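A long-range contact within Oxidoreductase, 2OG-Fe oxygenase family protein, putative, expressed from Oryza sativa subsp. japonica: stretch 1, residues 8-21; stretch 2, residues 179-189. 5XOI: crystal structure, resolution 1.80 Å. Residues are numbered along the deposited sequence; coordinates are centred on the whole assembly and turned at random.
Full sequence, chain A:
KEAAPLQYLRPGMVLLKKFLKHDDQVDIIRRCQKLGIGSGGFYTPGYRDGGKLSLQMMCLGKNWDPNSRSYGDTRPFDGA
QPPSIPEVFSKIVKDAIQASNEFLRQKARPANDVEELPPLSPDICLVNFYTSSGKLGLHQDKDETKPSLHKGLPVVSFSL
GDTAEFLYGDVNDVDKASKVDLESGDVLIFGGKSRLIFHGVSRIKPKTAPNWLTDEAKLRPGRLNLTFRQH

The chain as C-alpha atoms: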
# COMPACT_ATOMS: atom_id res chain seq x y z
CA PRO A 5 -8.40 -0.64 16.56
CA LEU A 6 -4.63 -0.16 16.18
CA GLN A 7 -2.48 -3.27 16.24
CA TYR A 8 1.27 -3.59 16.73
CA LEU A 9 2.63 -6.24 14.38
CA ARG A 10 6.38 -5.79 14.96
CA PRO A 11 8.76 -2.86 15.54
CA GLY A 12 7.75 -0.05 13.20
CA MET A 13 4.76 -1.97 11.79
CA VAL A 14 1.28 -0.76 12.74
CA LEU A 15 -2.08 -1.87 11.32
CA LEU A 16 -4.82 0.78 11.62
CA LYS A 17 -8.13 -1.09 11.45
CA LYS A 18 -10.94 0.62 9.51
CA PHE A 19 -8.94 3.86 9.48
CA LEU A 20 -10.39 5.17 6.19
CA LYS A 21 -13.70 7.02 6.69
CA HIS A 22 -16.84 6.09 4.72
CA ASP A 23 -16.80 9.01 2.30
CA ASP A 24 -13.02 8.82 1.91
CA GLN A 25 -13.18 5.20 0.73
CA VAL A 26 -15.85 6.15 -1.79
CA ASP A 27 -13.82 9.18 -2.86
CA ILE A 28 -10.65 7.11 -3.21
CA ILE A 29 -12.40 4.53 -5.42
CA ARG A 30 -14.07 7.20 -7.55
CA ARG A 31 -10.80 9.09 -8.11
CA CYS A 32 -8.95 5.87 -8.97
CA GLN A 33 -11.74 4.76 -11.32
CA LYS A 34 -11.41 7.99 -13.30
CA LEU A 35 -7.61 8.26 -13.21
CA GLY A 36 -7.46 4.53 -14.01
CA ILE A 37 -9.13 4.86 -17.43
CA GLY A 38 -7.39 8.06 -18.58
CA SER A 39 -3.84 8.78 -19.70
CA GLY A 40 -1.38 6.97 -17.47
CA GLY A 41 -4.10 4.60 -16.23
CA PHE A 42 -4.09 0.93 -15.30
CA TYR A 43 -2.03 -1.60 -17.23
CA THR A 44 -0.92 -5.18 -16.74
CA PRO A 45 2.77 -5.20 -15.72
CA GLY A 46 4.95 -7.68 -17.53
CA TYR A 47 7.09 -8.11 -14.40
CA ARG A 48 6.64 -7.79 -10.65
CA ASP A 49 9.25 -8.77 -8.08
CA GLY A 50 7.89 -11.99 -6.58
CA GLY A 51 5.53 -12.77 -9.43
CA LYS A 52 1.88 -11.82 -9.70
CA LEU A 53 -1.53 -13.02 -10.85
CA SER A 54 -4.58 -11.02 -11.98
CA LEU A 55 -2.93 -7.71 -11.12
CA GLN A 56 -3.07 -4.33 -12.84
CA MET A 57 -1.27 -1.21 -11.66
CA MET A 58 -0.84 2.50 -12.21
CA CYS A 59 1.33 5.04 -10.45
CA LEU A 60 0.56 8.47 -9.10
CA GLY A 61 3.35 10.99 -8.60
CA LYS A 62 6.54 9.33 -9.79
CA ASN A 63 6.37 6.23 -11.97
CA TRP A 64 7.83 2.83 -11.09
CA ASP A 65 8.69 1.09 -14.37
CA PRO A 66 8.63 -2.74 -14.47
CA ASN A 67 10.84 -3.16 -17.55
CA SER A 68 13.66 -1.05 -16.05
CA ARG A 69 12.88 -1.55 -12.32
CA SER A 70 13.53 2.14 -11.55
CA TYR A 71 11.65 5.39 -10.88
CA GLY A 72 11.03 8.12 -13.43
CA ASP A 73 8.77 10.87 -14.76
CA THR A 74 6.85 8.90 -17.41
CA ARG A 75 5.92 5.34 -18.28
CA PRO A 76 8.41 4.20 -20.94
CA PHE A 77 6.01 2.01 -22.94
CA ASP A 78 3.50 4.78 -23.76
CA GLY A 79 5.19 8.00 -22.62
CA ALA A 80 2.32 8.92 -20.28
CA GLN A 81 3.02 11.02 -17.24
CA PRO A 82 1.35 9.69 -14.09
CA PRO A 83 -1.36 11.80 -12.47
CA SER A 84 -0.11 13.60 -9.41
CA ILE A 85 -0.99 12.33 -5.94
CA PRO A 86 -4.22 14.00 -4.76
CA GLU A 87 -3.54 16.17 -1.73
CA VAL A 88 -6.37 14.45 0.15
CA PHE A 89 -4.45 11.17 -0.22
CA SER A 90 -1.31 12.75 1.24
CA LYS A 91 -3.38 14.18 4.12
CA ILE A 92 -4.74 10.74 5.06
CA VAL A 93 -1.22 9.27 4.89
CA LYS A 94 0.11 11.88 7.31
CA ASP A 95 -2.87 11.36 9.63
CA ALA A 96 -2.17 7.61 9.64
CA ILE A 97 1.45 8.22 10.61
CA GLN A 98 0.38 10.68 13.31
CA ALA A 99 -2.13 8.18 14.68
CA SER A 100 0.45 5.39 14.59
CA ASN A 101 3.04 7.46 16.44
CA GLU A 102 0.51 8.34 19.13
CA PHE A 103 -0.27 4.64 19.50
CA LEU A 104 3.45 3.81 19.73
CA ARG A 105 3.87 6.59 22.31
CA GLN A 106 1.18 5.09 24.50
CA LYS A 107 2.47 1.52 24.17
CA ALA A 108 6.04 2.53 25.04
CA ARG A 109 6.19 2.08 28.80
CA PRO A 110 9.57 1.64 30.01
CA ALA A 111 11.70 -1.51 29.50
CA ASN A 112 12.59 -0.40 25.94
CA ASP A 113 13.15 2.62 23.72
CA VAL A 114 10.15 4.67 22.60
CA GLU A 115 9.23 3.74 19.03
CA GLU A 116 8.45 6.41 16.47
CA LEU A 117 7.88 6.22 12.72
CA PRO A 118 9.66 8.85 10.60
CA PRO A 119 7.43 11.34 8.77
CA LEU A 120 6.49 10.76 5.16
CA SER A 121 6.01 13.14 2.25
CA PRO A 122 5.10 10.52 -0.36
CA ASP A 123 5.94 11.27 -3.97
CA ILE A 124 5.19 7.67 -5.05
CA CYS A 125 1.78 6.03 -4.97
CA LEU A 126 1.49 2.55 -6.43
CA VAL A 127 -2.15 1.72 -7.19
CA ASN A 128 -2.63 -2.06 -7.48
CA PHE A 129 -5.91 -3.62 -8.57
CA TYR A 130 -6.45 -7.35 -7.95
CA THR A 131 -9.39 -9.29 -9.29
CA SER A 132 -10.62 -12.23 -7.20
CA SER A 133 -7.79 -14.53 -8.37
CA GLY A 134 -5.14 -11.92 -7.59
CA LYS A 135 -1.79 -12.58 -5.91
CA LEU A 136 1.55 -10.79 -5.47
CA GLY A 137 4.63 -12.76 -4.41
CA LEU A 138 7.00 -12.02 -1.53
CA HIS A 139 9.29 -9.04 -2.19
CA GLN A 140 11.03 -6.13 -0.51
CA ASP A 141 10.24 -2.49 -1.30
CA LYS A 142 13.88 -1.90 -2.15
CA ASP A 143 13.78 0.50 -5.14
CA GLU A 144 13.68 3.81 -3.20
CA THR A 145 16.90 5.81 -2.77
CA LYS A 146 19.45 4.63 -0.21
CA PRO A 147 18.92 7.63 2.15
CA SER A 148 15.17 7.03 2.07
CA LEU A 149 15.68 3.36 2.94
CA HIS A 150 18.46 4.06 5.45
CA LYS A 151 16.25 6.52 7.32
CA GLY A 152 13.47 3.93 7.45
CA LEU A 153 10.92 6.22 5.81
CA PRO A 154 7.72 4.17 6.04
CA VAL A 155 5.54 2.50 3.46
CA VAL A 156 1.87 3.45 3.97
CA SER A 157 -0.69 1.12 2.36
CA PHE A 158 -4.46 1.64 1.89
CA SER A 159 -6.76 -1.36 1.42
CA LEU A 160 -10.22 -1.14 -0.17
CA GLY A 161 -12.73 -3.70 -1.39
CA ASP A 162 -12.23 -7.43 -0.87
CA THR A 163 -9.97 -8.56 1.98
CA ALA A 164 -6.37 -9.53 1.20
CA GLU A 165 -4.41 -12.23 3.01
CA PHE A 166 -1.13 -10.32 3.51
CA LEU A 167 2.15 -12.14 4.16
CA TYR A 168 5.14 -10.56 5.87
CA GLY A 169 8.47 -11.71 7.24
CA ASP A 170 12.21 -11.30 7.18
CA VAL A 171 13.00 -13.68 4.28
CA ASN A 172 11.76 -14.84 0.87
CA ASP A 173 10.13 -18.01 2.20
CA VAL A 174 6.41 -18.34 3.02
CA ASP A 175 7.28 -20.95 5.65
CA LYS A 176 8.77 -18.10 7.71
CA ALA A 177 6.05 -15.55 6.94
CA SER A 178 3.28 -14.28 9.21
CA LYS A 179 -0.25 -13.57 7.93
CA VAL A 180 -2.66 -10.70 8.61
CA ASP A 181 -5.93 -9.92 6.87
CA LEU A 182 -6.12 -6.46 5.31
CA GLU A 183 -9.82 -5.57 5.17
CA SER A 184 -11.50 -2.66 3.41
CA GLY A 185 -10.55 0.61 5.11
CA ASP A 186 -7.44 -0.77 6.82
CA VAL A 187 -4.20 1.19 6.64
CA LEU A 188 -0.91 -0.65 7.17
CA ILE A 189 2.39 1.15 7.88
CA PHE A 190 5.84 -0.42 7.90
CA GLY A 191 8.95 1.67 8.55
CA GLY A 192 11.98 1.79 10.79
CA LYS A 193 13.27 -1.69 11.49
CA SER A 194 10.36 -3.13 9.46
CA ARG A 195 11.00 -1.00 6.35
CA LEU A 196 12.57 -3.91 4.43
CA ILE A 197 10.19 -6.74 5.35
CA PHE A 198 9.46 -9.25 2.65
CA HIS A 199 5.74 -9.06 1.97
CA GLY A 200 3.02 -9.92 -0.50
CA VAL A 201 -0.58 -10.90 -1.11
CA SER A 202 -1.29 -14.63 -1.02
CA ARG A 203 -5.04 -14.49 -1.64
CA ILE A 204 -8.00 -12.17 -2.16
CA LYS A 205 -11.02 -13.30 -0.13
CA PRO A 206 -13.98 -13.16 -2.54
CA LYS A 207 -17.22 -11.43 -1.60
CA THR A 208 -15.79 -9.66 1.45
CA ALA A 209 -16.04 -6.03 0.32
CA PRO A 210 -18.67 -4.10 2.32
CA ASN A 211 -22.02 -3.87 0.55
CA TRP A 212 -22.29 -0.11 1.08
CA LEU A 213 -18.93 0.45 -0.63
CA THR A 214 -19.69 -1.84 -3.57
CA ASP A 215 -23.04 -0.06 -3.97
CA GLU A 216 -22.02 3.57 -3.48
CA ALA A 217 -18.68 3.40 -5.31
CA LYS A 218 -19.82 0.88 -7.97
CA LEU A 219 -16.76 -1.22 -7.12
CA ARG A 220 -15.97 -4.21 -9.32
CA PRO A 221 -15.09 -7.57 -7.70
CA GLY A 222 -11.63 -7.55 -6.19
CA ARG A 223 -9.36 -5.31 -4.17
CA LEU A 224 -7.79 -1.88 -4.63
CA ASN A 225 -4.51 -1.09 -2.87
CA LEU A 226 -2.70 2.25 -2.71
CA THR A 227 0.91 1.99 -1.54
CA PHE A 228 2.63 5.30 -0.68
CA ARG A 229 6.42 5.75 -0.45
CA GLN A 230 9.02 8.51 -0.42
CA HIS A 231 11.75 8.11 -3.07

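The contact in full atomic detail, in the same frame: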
# COMPACT_ATOMS: atom_id res chain seq x y z
N TYR A 8 -0.18 -3.57 16.87
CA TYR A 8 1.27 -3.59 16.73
C TYR A 8 1.69 -4.95 16.19
O TYR A 8 1.46 -5.97 16.84
CB TYR A 8 1.91 -3.32 18.09
CG TYR A 8 3.40 -3.32 18.14
CD1 TYR A 8 4.11 -4.48 18.42
CD2 TYR A 8 4.12 -2.15 17.94
CE1 TYR A 8 5.49 -4.47 18.47
CE2 TYR A 8 5.49 -2.14 17.99
CZ TYR A 8 6.18 -3.30 18.27
OH TYR A 8 7.55 -3.28 18.34
N LEU A 9 2.27 -4.97 14.98
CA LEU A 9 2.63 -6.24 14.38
C LEU A 9 4.08 -6.62 14.62
O LEU A 9 4.40 -7.81 14.72
CB LEU A 9 2.36 -6.21 12.87
CG LEU A 9 0.92 -5.97 12.42
CD1 LEU A 9 0.80 -6.30 10.94
CD2 LEU A 9 -0.05 -6.80 13.24
N ARG A 10 4.96 -5.63 14.70
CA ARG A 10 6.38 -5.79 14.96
C ARG A 10 6.97 -4.39 14.99
O ARG A 10 6.28 -3.42 14.64
CB ARG A 10 7.06 -6.67 13.91
CG ARG A 10 6.58 -6.52 12.50
CD ARG A 10 7.38 -7.48 11.63
NE ARG A 10 8.73 -6.97 11.40
CZ ARG A 10 9.74 -7.70 10.94
NH1 ARG A 10 9.55 -8.98 10.64
NH2 ARG A 10 10.93 -7.14 10.77
N PRO A 11 8.23 -4.22 15.41
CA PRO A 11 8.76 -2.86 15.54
C PRO A 11 8.64 -2.06 14.25
O PRO A 11 9.09 -2.48 13.17
CB PRO A 11 10.22 -3.10 15.96
CG PRO A 11 10.16 -4.37 16.74
CD PRO A 11 9.14 -5.21 16.02
N GLY A 12 7.97 -0.91 14.35
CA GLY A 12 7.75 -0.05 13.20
C GLY A 12 6.69 -0.53 12.24
O GLY A 12 6.64 -0.05 11.10
N MET A 13 5.82 -1.45 12.66
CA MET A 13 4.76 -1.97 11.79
C MET A 13 3.43 -1.92 12.53
O MET A 13 3.22 -2.68 13.48
CB MET A 13 5.08 -3.39 11.33
CG MET A 13 4.11 -3.93 10.30
SD MET A 13 4.70 -5.50 9.67
CE MET A 13 3.55 -5.76 8.31
N VAL A 14 2.54 -1.04 12.08
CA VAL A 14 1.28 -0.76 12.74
C VAL A 14 0.16 -0.96 11.72
O VAL A 14 0.24 -0.44 10.60
CB VAL A 14 1.25 0.67 13.30
CG1 VAL A 14 -0.13 1.03 13.82
CG2 VAL A 14 2.29 0.80 14.40
N LEU A 15 -0.88 -1.69 12.12
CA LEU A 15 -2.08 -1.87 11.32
C LEU A 15 -3.21 -1.04 11.94
O LEU A 15 -3.56 -1.24 13.11
CB LEU A 15 -2.48 -3.34 11.25
CG LEU A 15 -3.85 -3.66 10.67
CD1 LEU A 15 -3.95 -3.21 9.20
CD2 LEU A 15 -4.12 -5.13 10.77
N LEU A 16 -3.75 -0.11 11.17
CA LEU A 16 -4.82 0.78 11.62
C LEU A 16 -6.13 0.22 11.06
O LEU A 16 -6.43 0.38 9.87
CB LEU A 16 -4.56 2.21 11.17
CG LEU A 16 -3.28 2.88 11.67
CD1 LEU A 16 -2.12 2.58 10.72
CD2 LEU A 16 -3.45 4.38 11.77
N LYS A 17 -6.91 -0.44 11.92
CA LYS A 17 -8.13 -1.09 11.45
C LYS A 17 -9.19 -0.06 11.10
O LYS A 17 -9.48 0.84 11.90
CB LYS A 17 -8.66 -2.05 12.52
CG LYS A 17 -7.75 -3.22 12.83
CD LYS A 17 -7.56 -4.15 11.64
CE LYS A 17 -8.88 -4.75 11.18
NZ LYS A 17 -8.74 -5.61 9.96
N LYS A 18 -9.80 -0.21 9.92
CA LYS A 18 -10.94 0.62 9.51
C LYS A 18 -10.62 2.11 9.64
O LYS A 18 -11.46 2.92 10.05
CB LYS A 18 -12.20 0.25 10.30
CG LYS A 18 -12.65 -1.20 10.12
CD LYS A 18 -12.85 -1.55 8.65
CE LYS A 18 -13.09 -3.06 8.45
NZ LYS A 18 -13.73 -3.38 7.11
N PHE A 19 -9.38 2.48 9.31
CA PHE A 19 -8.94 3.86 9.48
C PHE A 19 -9.61 4.79 8.47
O PHE A 19 -9.94 5.94 8.81
CB PHE A 19 -7.42 3.92 9.37
CG PHE A 19 -6.83 5.25 9.74
CD1 PHE A 19 -6.76 5.64 11.07
CD2 PHE A 19 -6.32 6.09 8.76
CE1 PHE A 19 -6.20 6.87 11.42
CE2 PHE A 19 -5.76 7.33 9.10
CZ PHE A 19 -5.70 7.71 10.43
N LEU A 20 -9.81 4.33 7.24
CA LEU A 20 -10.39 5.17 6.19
C LEU A 20 -11.89 5.41 6.43
O LEU A 20 -12.67 4.46 6.54
CB LEU A 20 -10.18 4.52 4.82
CG LEU A 20 -8.72 4.32 4.43
CD1 LEU A 20 -8.59 3.60 3.07
CD2 LEU A 20 -8.00 5.65 4.38
N LYS A 21 -12.29 6.68 6.47
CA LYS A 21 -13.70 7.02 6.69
C LYS A 21 -14.55 6.58 5.50
O LYS A 21 -14.05 6.34 4.40
CB LYS A 21 -13.89 8.52 6.89
CG LYS A 21 -13.18 9.13 8.08
CD LYS A 21 -13.71 10.54 8.31
CE LYS A 21 -12.59 11.52 8.58
NZ LYS A 21 -11.67 11.02 9.64
N LYS A 179 0.92 -13.96 8.72
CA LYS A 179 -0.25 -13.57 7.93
C LYS A 179 -1.13 -12.61 8.72
O LYS A 179 -1.37 -12.82 9.91
CB LYS A 179 -1.10 -14.79 7.51
CG LYS A 179 -0.35 -15.96 6.89
CD LYS A 179 -1.25 -17.20 6.80
CE LYS A 179 -0.47 -18.44 6.36
NZ LYS A 179 -1.29 -19.68 6.45
N VAL A 180 -1.61 -11.56 8.06
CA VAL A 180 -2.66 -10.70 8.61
C VAL A 180 -3.65 -10.40 7.49
O VAL A 180 -3.27 -10.24 6.33
CB VAL A 180 -2.10 -9.39 9.21
CG1 VAL A 180 -1.44 -8.51 8.14
CG2 VAL A 180 -3.20 -8.63 9.95
N ASP A 181 -4.93 -10.33 7.84
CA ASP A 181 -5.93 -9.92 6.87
C ASP A 181 -5.99 -8.40 6.79
O ASP A 181 -6.13 -7.71 7.81
CB ASP A 181 -7.31 -10.46 7.24
CG ASP A 181 -7.45 -11.95 6.98
OD1 ASP A 181 -6.56 -12.58 6.36
OD2 ASP A 181 -8.48 -12.50 7.42
N LEU A 182 -5.93 -7.88 5.57
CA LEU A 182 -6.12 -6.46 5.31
C LEU A 182 -7.51 -6.29 4.72
O LEU A 182 -7.77 -6.71 3.59
CB LEU A 182 -5.04 -5.92 4.37
CG LEU A 182 -3.59 -6.08 4.87
CD1 LEU A 182 -2.60 -5.57 3.82
CD2 LEU A 182 -3.40 -5.35 6.18
N GLU A 183 -8.42 -5.73 5.53
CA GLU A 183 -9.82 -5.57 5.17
C GLU A 183 -10.06 -4.16 4.65
O GLU A 183 -9.25 -3.26 4.86
CB GLU A 183 -10.73 -5.82 6.37
CG GLU A 183 -10.49 -7.14 7.08
CD GLU A 183 -11.43 -7.32 8.26
OE1 GLU A 183 -12.40 -8.08 8.15
OE2 GLU A 183 -11.19 -6.68 9.31
N SER A 184 -11.19 -3.97 3.98
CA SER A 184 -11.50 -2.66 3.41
C SER A 184 -11.48 -1.57 4.48
O SER A 184 -12.12 -1.69 5.53
CB SER A 184 -12.87 -2.69 2.72
OG SER A 184 -13.02 -1.56 1.87
N GLY A 185 -10.75 -0.49 4.19
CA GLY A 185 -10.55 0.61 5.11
C GLY A 185 -9.30 0.52 5.95
O GLY A 185 -8.91 1.53 6.56
N ASP A 186 -8.66 -0.64 6.02
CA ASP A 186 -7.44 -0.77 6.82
C ASP A 186 -6.29 0.01 6.20
O ASP A 186 -6.17 0.13 4.98
CB ASP A 186 -7.02 -2.23 6.96
CG ASP A 186 -7.96 -3.06 7.85
OD1 ASP A 186 -8.90 -2.50 8.46
OD2 ASP A 186 -7.74 -4.29 7.93
N VAL A 187 -5.45 0.57 7.07
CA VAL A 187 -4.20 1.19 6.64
C VAL A 187 -3.07 0.49 7.37
O VAL A 187 -3.12 0.34 8.59
CB VAL A 187 -4.17 2.71 6.92
CG1 VAL A 187 -2.76 3.27 6.63
CG2 VAL A 187 -5.19 3.41 6.06
N LEU A 188 -2.08 0.03 6.61
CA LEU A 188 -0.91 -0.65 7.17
C LEU A 188 0.31 0.24 6.95
O LEU A 188 0.48 0.80 5.86
CB LEU A 188 -0.70 -2.00 6.48
CG LEU A 188 0.57 -2.74 6.87
CD1 LEU A 188 0.47 -3.23 8.31
CD2 LEU A 188 0.80 -3.92 5.93
N ILE A 189 1.15 0.37 7.97
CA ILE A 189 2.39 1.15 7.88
C ILE A 189 3.54 0.24 8.28
O ILE A 189 3.47 -0.41 9.32
CB ILE A 189 2.35 2.40 8.77
CG1 ILE A 189 1.15 3.28 8.42
CG2 ILE A 189 3.66 3.19 8.60
CD1 ILE A 189 1.11 4.59 9.17
O HOH W 1 -6.87 -7.94 10.44

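Strands 13-16 and 187-189 lie side by side and antiparallel, their axes approaching to 4.7 Å. Two hydrogen-bonded pairs fix the register: Val14 N to Ile189 O (3.0 Å) and Ile189 N to Val14 O (2.9 Å), then Leu16 N to Val187 O (2.7 Å) and Val187 N to Leu16 O (3.0 Å). Between them Leu15 faces Leu188 as a non-hydrogen-bonded pair, CA to CA 4.5 Å.

Alternation sends Leu15 and Leu188 to one face of the sheet, where strand 179-182 passes at 35° to strand 13-16. The Leu15 side chain fills the hollow there: its CD2 reaches Val180 CG2 (3.7 Å), its CD1 reaches Leu182 CD2 (3.7 Å), and its CB lies 4.2 Å from Leu188 CD1. That same Leu188 CD1 is a bump received by Leu9 CD1 (4.1 Å) and Met13 CE (4.0 Å), while Leu9 CD1 also touches Val180 CG1 (4.2 Å). On the face carrying Val14, Leu16, Val187 and Ile189, Leu16 CD1 bridges Val187 CG1 (4.2 Å) and Ile189 CG1 (4.1 Å). Val187 CG2 meets both Phe19 CD2 and Leu20 CD2, each at 4.0 Å, approaching the Phe19 ring obliquely. All are van der Waals contacts between mostly buried apolar side chains, whose packing keeps their surface from water.

Beyond the strands, two type II turns, Leu16 to Phe19 and Glu183 to Asp186, fit against each other. At Gly185 (phi 94°, psi -14°) a CB would be jammed against Ser184 O, which by itself calls for glycine; an ideal CB would also sit 3.6 Å from Lys18 CA, a tight fit. Gly185 O accepts a hydrogen bond from Leu20 N (3.0 Å).

Charge ties the turns together. Lys17 curls back so that NZ forms salt bridges with Asp186 OD2 (2.6 Å) and Glu183 OE2 (2.8 Å); a water accepts from this NZ and donates to Asp181 O. Asp186 OD1 accepts from Lys18 N (2.9 Å), and Lys18 NZ donates to Ser184 O (2.8 Å).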